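Local coordinates for beta-1,4-exocellulase (Thermobifida fusca, PDB 4B4H), which hydrolyses beta-1,4-glucosidic bonds of cellulose as a family 6 cellobiohydrolase, of which this chain is the catalytic domain, at residues Leu63-Ala66 / Val67-Ser70; Pro379-Gln382 / Gly383-Arg386. All coordinates share one frame; numbering follows the deposited sequence.

Contact 1 (Leu63-Ala66 / Val67-Ser70); sequences LEEA and VRQS
Val67, Arg68 and Gln69 each give their backbone N-H to the carbonyl four residues back, on Leu63, Glu64 and Glu65, in alpha-helical hydrogen bonds, while that from Ser70 N to Ala66 O is bent and weak. Glu65 carries the side-chain part of this final turn. Its CG lies anti to the backbone N (chi1 178°) and the chain then bends about CB-CG (chi2 66°), which turns the carboxylate along the helix toward residues three and four positions on. One oxygen serves each neighbour: OE1 of Glu65 lies 3.5 Å from NH1 of Arg68, a long salt bridge whose two planes are within 25° of parallel, OE1 approaching the guanidinium obliquely, and OE2 accepts from NE2 of Gln69 at 3.2 Å. The second bond, nearly straight, leaves Gln69 in the plane of its amide but reaches OE2 on the anti side, somewhat out of the carboxylate plane, the carboxylate almost perpendicular to the amide. NE2 of Gln69 has a further acceptor in the carbonyl of Val14, holding the amide between helix and loop. Ser70 folds back at the helix end: its OG donates to Val67 O at 2.7 Å in the carbonyl plane, and the same oxygen also takes Ser70 N at 3.1 Å. Tyr124 OH and Gly72 N also bond to that hydroxyl. Leu63 and Ala66 face inward, Leu63 against Ile77 and Ile129 and Ala66 against Leu75 and Leu127, on strands 75-81 and 127-133. Polar i to i+3 and i to i+4 links on one side and aliphatic contacts on another characterise an amphipathic helix, here the C-terminal end of helix 59-70 lying against the largely parallel sheet of the family 6 catalytic domain.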
loop_
_atom_site.group_PDB
_atom_site.type_symbol
_atom_site.label_atom_id
_atom_site.label_comp_id
_atom_site.label_asym_id
_atom_site.label_seq_id
_atom_site.Cartn_x
_atom_site.Cartn_y
_atom_site.Cartn_z
ATOM N N LEU A 63 -18.300 8.405 6.091
ATOM C CA LEU A 63 -18.912 8.855 4.841
ATOM C C LEU A 63 -19.785 10.098 5.017
ATOM O O LEU A 63 -19.754 11.011 4.180
ATOM C CB LEU A 63 -19.687 7.714 4.177
ATOM C CG LEU A 63 -18.818 6.534 3.721
ATOM C CD1 LEU A 63 -19.730 5.456 3.168
ATOM C CD2 LEU A 63 -17.780 6.957 2.692
ATOM N N GLU A 64 -20.542 10.126 6.109
ATOM C CA GLU A 64 -21.298 11.304 6.544
ATOM C C GLU A 64 -20.389 12.511 6.743
ATOM O O GLU A 64 -20.727 13.620 6.333
ATOM C CB GLU A 64 -22.087 10.999 7.822
ATOM C CG GLU A 64 -23.270 10.073 7.579
ATOM C CD GLU A 64 -24.206 9.950 8.766
ATOM O OE1 GLU A 64 -23.784 10.235 9.904
ATOM O OE2 GLU A 64 -25.372 9.542 8.555
ATOM N N GLU A 65 -19.235 12.291 7.367
ATOM C CA GLU A 65 -18.267 13.368 7.557
ATOM C C GLU A 65 -17.730 13.853 6.211
ATOM O O GLU A 65 -17.588 15.066 5.983
ATOM C CB GLU A 65 -17.149 12.937 8.518
ATOM C CG GLU A 65 -16.050 13.973 8.764
ATOM C CD GLU A 65 -16.518 15.227 9.508
ATOM O OE1 GLU A 65 -17.700 15.306 9.901
ATOM O OE2 GLU A 65 -15.692 16.152 9.703
ATOM N N ALA A 66 -17.431 12.917 5.304
ATOM C CA ALA A 66 -16.981 13.300 3.963
ATOM C C ALA A 66 -18.001 14.178 3.212
ATOM O O ALA A 66 -17.630 15.157 2.537
ATOM C CB ALA A 66 -16.615 12.071 3.135
ATOM N N VAL A 67 -19.279 13.817 3.331
ATOM C CA VAL A 67 -20.386 14.571 2.721
ATOM C C VAL A 67 -20.406 15.994 3.290
ATOM O O VAL A 67 -20.449 16.979 2.541
ATOM C CB VAL A 67 -21.742 13.848 2.931
ATOM C CG1 VAL A 67 -22.915 14.770 2.677
ATOM C CG2 VAL A 67 -21.837 12.641 2.017
ATOM N N ARG A 68 -20.331 16.095 4.611
ATOM C CA ARG A 68 -20.278 17.392 5.270
ATOM C C ARG A 68 -19.103 18.233 4.778
ATOM O O ARG A 68 -19.280 19.406 4.451
ATOM C CB ARG A 68 -20.242 17.205 6.780
ATOM C CG ARG A 68 -20.256 18.488 7.597
ATOM C CD ARG A 68 -20.320 18.167 9.085
ATOM N NE ARG A 68 -21.655 17.716 9.472
ATOM C CZ ARG A 68 -22.034 16.443 9.594
ATOM N NH1 ARG A 68 -21.176 15.449 9.356
ATOM N NH2 ARG A 68 -23.281 16.167 9.942
ATOM N N GLN A 69 -17.917 17.629 4.682
ATOM C CA GLN A 69 -16.728 18.361 4.223
ATOM C C GLN A 69 -16.797 18.798 2.760
ATOM O O GLN A 69 -16.092 19.725 2.362
ATOM C CB GLN A 69 -15.452 17.527 4.429
ATOM C CG GLN A 69 -15.081 17.273 5.872
ATOM C CD GLN A 69 -13.879 16.352 6.018
ATOM O OE1 GLN A 69 -13.102 16.147 5.076
ATOM N NE2 GLN A 69 -13.744 15.763 7.191
ATOM N N SER A 70 -17.639 18.128 1.964
ATOM C CA SER A 70 -17.759 18.398 0.532
ATOM C C SER A 70 -18.413 19.741 0.226
ATOM O O SER A 70 -18.022 20.409 -0.721
ATOM C CB SER A 70 -18.522 17.271 -0.174
ATOM O OG SER A 70 -19.928 17.402 -0.036
#

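Contact 2 (Pro379-Gln382 / Gly383-Arg386); sequences PTYQ and GNAR
Tyr381 lays its ring over the backbone of the residue two places on: Gly383 N sits 3.3 Å above the ring plane, displaced toward the rim, and Gly383 CA is 3.3 Å from CE2 of Tyr381. The ring reaches there because its CG stands anti to the backbone N (chi1 -176°), which lays the ring alongside the chain leading through Gln382. Gly383 itself has a positive phi of 89°, a conformation that favours glycine. Beyond the ring, the phenol oxygen meets Asn384, whose ND2 donates to Tyr381 OH over 2.8 Å. The amide nitrogen comes in at the ring edge, close to its plane, although the amide itself is turned 62° from the ring. The other end of the same amide forms an Asx turn: OD1 of Asn384 accepts from Arg386 N at 3.0 Å, in the carbonyl plane and on a lone pair, in the first turn of the 3-10 segment that starts at Ala385. One side chain thereby ties the tyrosine behind it to the turn ahead. The side chain of Arg386 bends back, so that OD1 of Asn384 lies over one guanidinium face, toward its rim. Asn387 OD1 accepts from Asn384 N, and Leu92 and Arg375 pack on Tyr381. Asn389, a known calcium ligand of this protein though no calcium is bound to it here, has its side chain about 5 Å from that of Asn384.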
loop_
_atom_site.group_PDB
_atom_site.type_symbol
_atom_site.label_atom_id
_atom_site.label_comp_id
_atom_site.label_asym_id
_atom_site.label_seq_id
_atom_site.Cartn_x
_atom_site.Cartn_y
_atom_site.Cartn_z
ATOM N N PRO A 379 12.756 -5.605 16.074
ATOM C CA PRO A 379 14.058 -5.089 15.657
ATOM C C PRO A 379 15.135 -6.173 15.608
ATOM O O PRO A 379 15.994 -6.140 14.734
ATOM C CB PRO A 379 14.418 -4.068 16.735
ATOM C CG PRO A 379 13.233 -3.906 17.607
ATOM C CD PRO A 379 12.119 -4.768 17.103
ATOM N N THR A 380 15.042 -7.142 16.521
ATOM C CA THR A 380 16.077 -8.156 16.693
ATOM C C THR A 380 15.983 -9.311 15.695
ATOM O O THR A 380 16.906 -10.119 15.591
ATOM C CB THR A 380 16.046 -8.769 18.120
ATOM O OG1 THR A 380 14.874 -9.572 18.253
ATOM C CG2 THR A 380 16.037 -7.699 19.199
ATOM N N TYR A 381 14.867 -9.418 14.981
ATOM C CA TYR A 381 14.681 -10.512 14.022
ATOM C C TYR A 381 15.721 -10.484 12.893
ATOM O O TYR A 381 16.047 -9.431 12.351
ATOM C CB TYR A 381 13.256 -10.475 13.465
ATOM C CG TYR A 381 12.889 -11.604 12.522
ATOM C CD1 TYR A 381 12.892 -12.939 12.961
ATOM C CD2 TYR A 381 12.514 -11.346 11.203
ATOM C CE1 TYR A 381 12.542 -13.973 12.103
ATOM C CE2 TYR A 381 12.150 -12.375 10.339
ATOM C CZ TYR A 381 12.178 -13.687 10.794
ATOM O OH TYR A 381 11.830 -14.705 9.940
ATOM N N GLN A 382 16.259 -11.652 12.561
ATOM C CA GLN A 382 17.352 -11.756 11.608
ATOM C C GLN A 382 16.887 -12.152 10.209
ATOM O O GLN A 382 17.699 -12.490 9.346
ATOM C CB GLN A 382 18.467 -12.676 12.143
ATOM C CG GLN A 382 19.291 -12.076 13.282
ATOM C CD GLN A 382 19.971 -10.752 12.930
ATOM O OE1 GLN A 382 20.159 -10.410 11.757
ATOM N NE2 GLN A 382 20.353 -10.007 13.952
ATOM N N GLY A 383 15.572 -12.110 10.003
ATOM C CA GLY A 383 15.005 -12.230 8.676
ATOM C C GLY A 383 14.723 -13.646 8.239
ATOM O O GLY A 383 14.899 -14.601 9.006
ATOM N N ASN A 384 14.289 -13.750 6.994
ATOM C CA ASN A 384 13.988 -15.002 6.333
ATOM C C ASN A 384 14.195 -14.833 4.834
ATOM O O ASN A 384 14.607 -13.763 4.381
ATOM C CB ASN A 384 12.567 -15.489 6.663
ATOM C CG ASN A 384 11.501 -14.445 6.385
ATOM O OD1 ASN A 384 11.376 -13.957 5.267
ATOM N ND2 ASN A 384 10.717 -14.109 7.399
ATOM N N ALA A 385 13.906 -15.869 4.052
ATOM C CA ALA A 385 14.117 -15.817 2.610
ATOM C C ALA A 385 13.495 -14.567 1.966
ATOM O O ALA A 385 14.087 -13.985 1.059
ATOM C CB ALA A 385 13.619 -17.094 1.936
ATOM N N ARG A 386 12.339 -14.123 2.469
ATOM C CA ARG A 386 11.609 -13.026 1.813
ATOM C C ARG A 386 12.202 -11.632 2.026
ATOM O O ARG A 386 11.838 -10.683 1.312
ATOM C CB ARG A 386 10.115 -13.051 2.174
ATOM C CG ARG A 386 9.323 -14.165 1.498
ATOM C CD ARG A 386 7.902 -14.304 2.064
ATOM N NE ARG A 386 7.838 -14.454 3.527
ATOM C CZ ARG A 386 8.135 -15.570 4.195
ATOM N NH1 ARG A 386 8.555 -16.646 3.546
ATOM N NH2 ARG A 386 8.033 -15.599 5.521
#

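Overall arrangement
Contacts 1 and 2 are both local, each within eight consecutive residues, yet they lie on opposite sides of the chain's centre, with their own centres about 43 Å apart. Contact 1 belongs to a regular helix and is partly buried, with one side against the sheet; contact 2 is a surface contact in the long loop between strand 346-350 and helix 406-414. In the helix the repeating backbone bonds set the shape and a carboxylate links charged and polar side chains over it. Without such a repeat, the loop relies on an aromatic ring lying over its backbone and one two-ended amide. Residues 379-386 come close to Asn389 of a calcium site, empty here, whereas residues 63-70 lie away from the known metal and substrate sites.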